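Local coordinates for high-affinity zinc uptake system protein znuA (Streptococcus suis, PDB 3MFQ), which probably captures zinc or related metal ions as the solute-binding component of a bacterial ABC-type metal uptake system, at residues T168-F173 with F217-T222. Sequence-based numbering, arbitrary orientation.
Sequences TPHDAF and FTESTT. With ZN (zinc ion), chain D.
His170 and Glu219 illustrate how a second-shell carboxylate positions a metal ligand. His170 NE2 binds the zinc ion at 2.2 Å, while ND1 on the same ring donates to Glu219 OE2 at 2.8 Å. The acceptor lies close to the ring plane and offers its syn lone pair, although the bond is bent (138° at the hydrogen) and the carboxylate plane is turned 62° from the imidazole. Thr222 OG1 donates to the anti lone pair of Glu219 OE2 at 2.7 Å, so two donors grip that oxygen. The other oxygen, OE1, takes a water that also donates to His170 O, and a further hydrogen bond with Ser253 OG. The Pro169 ring slides past the Glu219 side chain, the two running in opposite directions, with Pro169 CG 3.5 Å from Glu219 CG; Pro169 CD rests 3.4 Å from Phe217 O. Glu219, extended beyond CG (chi2 -168°), thereby reaches from the loop after strand 215-217 to the loop after strand 165-167. His41, His104 and Asp254 complete the zinc site. With both of its nitrogens engaged, the imidazole is restrained in its rotation, and the buried carboxylate would probably make NE2 a more electron-rich donor to the metal.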
ATOM      1  N   THR A 168       0.619  10.112  -9.077  1.00 44.17           N
ATOM      2  CA  THR A 168       0.306  10.072  -7.659  1.00 42.27           C
ATOM      3  C   THR A 168       1.295  10.931  -6.881  1.00 43.50           C
ATOM      4  O   THR A 168       2.367  11.252  -7.390  1.00 44.57           O
ATOM      5  CB  THR A 168       0.346   8.629  -7.134  1.00 43.33           C
ATOM      6  OG1 THR A 168       1.673   8.108  -7.270  1.00 47.24           O
ATOM      7  CG2 THR A 168      -0.616   7.755  -7.919  1.00 39.15           C
ATOM      8  N   PRO A 169       0.931  11.314  -5.647  1.00 47.27           N
ATOM      9  CA  PRO A 169       1.761  12.153  -4.774  1.00 45.26           C
ATOM     10  C   PRO A 169       3.158  11.585  -4.521  1.00 47.05           C
ATOM     11  O   PRO A 169       4.110  12.356  -4.409  1.00 48.18           O
ATOM     12  CB  PRO A 169       0.963  12.191  -3.473  1.00 48.43           C
ATOM     13  CG  PRO A 169      -0.442  12.007  -3.901  1.00 50.81           C
ATOM     14  CD  PRO A 169      -0.391  11.049  -5.052  1.00 49.27           C
ATOM     15  N   HIS A 170       3.281  10.265  -4.423  1.00 46.37           N
ATOM     16  CA  HIS A 170       4.599   9.652  -4.285  1.00 46.45           C
ATOM     17  C   HIS A 170       4.665   8.255  -4.894  1.00 47.20           C
ATOM     18  O   HIS A 170       3.640   7.640  -5.184  1.00 46.48           O
ATOM     19  CB  HIS A 170       5.062   9.646  -2.824  1.00 47.38           C
ATOM     20  CG  HIS A 170       4.434   8.578  -1.986  1.00 52.04           C
ATOM     21  ND1 HIS A 170       3.122   8.632  -1.566  1.00 54.07           N
ATOM     22  CD2 HIS A 170       4.946   7.436  -1.470  1.00 51.92           C
ATOM     23  CE1 HIS A 170       2.850   7.565  -0.836  1.00 47.88           C
ATOM     24  NE2 HIS A 170       3.940   6.823  -0.763  1.00 47.89           N
ATOM     25  N   ASP A 171       5.884   7.767  -5.088  1.00 54.92           N
ATOM     26  CA  ASP A 171       6.114   6.500  -5.771  1.00 55.28           C
ATOM     27  C   ASP A 171       5.656   5.317  -4.927  1.00 53.52           C
ATOM     28  O   ASP A 171       6.428   4.770  -4.143  1.00 57.05           O
ATOM     29  CB  ASP A 171       7.598   6.358  -6.105  1.00 56.36           C
ATOM     30  CG  ASP A 171       7.832   5.630  -7.408  1.00 61.27           C
ATOM     31  OD1 ASP A 171       6.890   4.968  -7.895  1.00 57.60           O
ATOM     32  OD2 ASP A 171       8.956   5.724  -7.945  1.00 68.04           O
ATOM     33  N   ALA A 172       4.401   4.917  -5.097  1.00 47.93           N
ATOM     34  CA  ALA A 172       3.832   3.858  -4.271  1.00 47.52           C
ATOM     35  C   ALA A 172       3.095   2.808  -5.093  1.00 47.49           C
ATOM     36  O   ALA A 172       2.500   1.888  -4.537  1.00 47.11           O
ATOM     37  CB  ALA A 172       2.909   4.450  -3.219  1.00 46.05           C
ATOM     38  N   PHE A 173       3.134   2.948  -6.414  1.00 42.15           N
ATOM     39  CA  PHE A 173       2.402   2.044  -7.290  1.00 37.45           C
ATOM     40  C   PHE A 173       3.298   1.392  -8.336  1.00 41.66           C
ATOM     41  O   PHE A 173       2.824   0.976  -9.393  1.00 43.94           O
ATOM     42  CB  PHE A 173       1.254   2.781  -7.978  1.00 39.54           C
ATOM     43  CG  PHE A 173       0.237   3.344  -7.025  1.00 40.45           C
ATOM     44  CD1 PHE A 173       0.359   4.638  -6.547  1.00 42.47           C
ATOM     45  CD2 PHE A 173      -0.842   2.582  -6.608  1.00 39.12           C
ATOM     46  CE1 PHE A 173      -0.576   5.161  -5.671  1.00 41.49           C
ATOM     47  CE2 PHE A 173      -1.780   3.100  -5.733  1.00 37.47           C
ATOM     48  CZ  PHE A 173      -1.646   4.389  -5.263  1.00 36.70           C
ATOM     49  N   PHE A 217      -3.684  11.989  -9.653  1.00 45.81           N
ATOM     50  CA  PHE A 217      -4.420  11.398  -8.543  1.00 45.23           C
ATOM     51  C   PHE A 217      -4.000  11.880  -7.162  1.00 49.64           C
ATOM     52  O   PHE A 217      -2.901  12.401  -6.972  1.00 48.99           O
ATOM     53  CB  PHE A 217      -4.373   9.874  -8.619  1.00 41.66           C
ATOM     54  CG  PHE A 217      -5.272   9.300  -9.671  1.00 43.67           C
ATOM     55  CD1 PHE A 217      -4.870   9.254 -10.995  1.00 44.45           C
ATOM     56  CD2 PHE A 217      -6.526   8.815  -9.340  1.00 44.65           C
ATOM     57  CE1 PHE A 217      -5.699   8.728 -11.968  1.00 44.11           C
ATOM     58  CE2 PHE A 217      -7.361   8.288 -10.309  1.00 46.65           C
ATOM     59  CZ  PHE A 217      -6.946   8.244 -11.624  1.00 43.47           C
ATOM     60  N   THR A 218      -4.904  11.690  -6.206  1.00 76.66           N
ATOM     61  CA  THR A 218      -4.712  12.123  -4.828  1.00 76.74           C
ATOM     62  C   THR A 218      -4.838  10.932  -3.882  1.00 80.57           C
ATOM     63  O   THR A 218      -5.627  10.020  -4.128  1.00 82.93           O
ATOM     64  CB  THR A 218      -5.746  13.201  -4.445  1.00 77.24           C
ATOM     65  OG1 THR A 218      -5.337  14.465  -4.979  1.00 78.12           O
ATOM     66  CG2 THR A 218      -5.874  13.320  -2.938  1.00 84.51           C
ATOM     67  N   GLU A 219      -4.056  10.936  -2.806  1.00 52.93           N
ATOM     68  CA  GLU A 219      -4.072   9.839  -1.844  1.00 49.96           C
ATOM     69  C   GLU A 219      -4.442  10.326  -0.446  1.00 52.74           C
ATOM     70  O   GLU A 219      -4.246  11.494  -0.112  1.00 53.39           O
ATOM     71  CB  GLU A 219      -2.719   9.131  -1.817  1.00 47.11           C
ATOM     72  CG  GLU A 219      -1.595   9.993  -1.283  1.00 49.84           C
ATOM     73  CD  GLU A 219      -0.231   9.391  -1.532  1.00 51.88           C
ATOM     74  OE1 GLU A 219      -0.166   8.298  -2.133  1.00 53.14           O
ATOM     75  OE2 GLU A 219       0.776  10.010  -1.131  1.00 48.84           O
ATOM     76  N   SER A 220      -4.968   9.413   0.366  1.00 61.99           N
ATOM     77  CA  SER A 220      -5.511   9.749   1.680  1.00 59.86           C
ATOM     78  C   SER A 220      -4.453  10.024   2.748  1.00 58.51           C
ATOM     79  O   SER A 220      -4.743  10.665   3.757  1.00 61.58           O
ATOM     80  CB  SER A 220      -6.442   8.633   2.163  1.00 57.34           C
ATOM     81  OG  SER A 220      -5.728   7.422   2.345  1.00 57.51           O
ATOM     82  N   THR A 221      -3.234   9.542   2.531  1.00 52.16           N
ATOM     83  CA  THR A 221      -2.190   9.656   3.547  1.00 49.77           C
ATOM     84  C   THR A 221      -1.313  10.906   3.432  1.00 54.84           C
ATOM     85  O   THR A 221      -0.570  11.225   4.359  1.00 59.57           O
ATOM     86  CB  THR A 221      -1.299   8.395   3.598  1.00 49.13           C
ATOM     87  OG1 THR A 221      -1.131   7.872   2.275  1.00 50.04           O
ATOM     88  CG2 THR A 221      -1.934   7.330   4.476  1.00 45.97           C
ATOM     89  N   THR A 222      -1.398  11.616   2.310  1.00 45.81           N
ATOM     90  CA  THR A 222      -0.616  12.845   2.143  1.00 46.03           C
ATOM     91  C   THR A 222      -1.485  14.058   1.814  1.00 46.82           C
ATOM     92  O   THR A 222      -2.636  13.917   1.406  1.00 45.88           O
ATOM     93  CB  THR A 222       0.482  12.704   1.062  1.00 47.37           C
ATOM     94  OG1 THR A 222      -0.115  12.383  -0.199  1.00 47.32           O
ATOM     95  CG2 THR A 222       1.474  11.616   1.441  1.00 43.11           C
TER
HETATM   96 ZN    ZN D 401       4.232   5.115   0.544  1.00 48.28          ZN
HETATM   97  O   HOH W   1       1.264   7.146  -4.323  1.00 33.28           O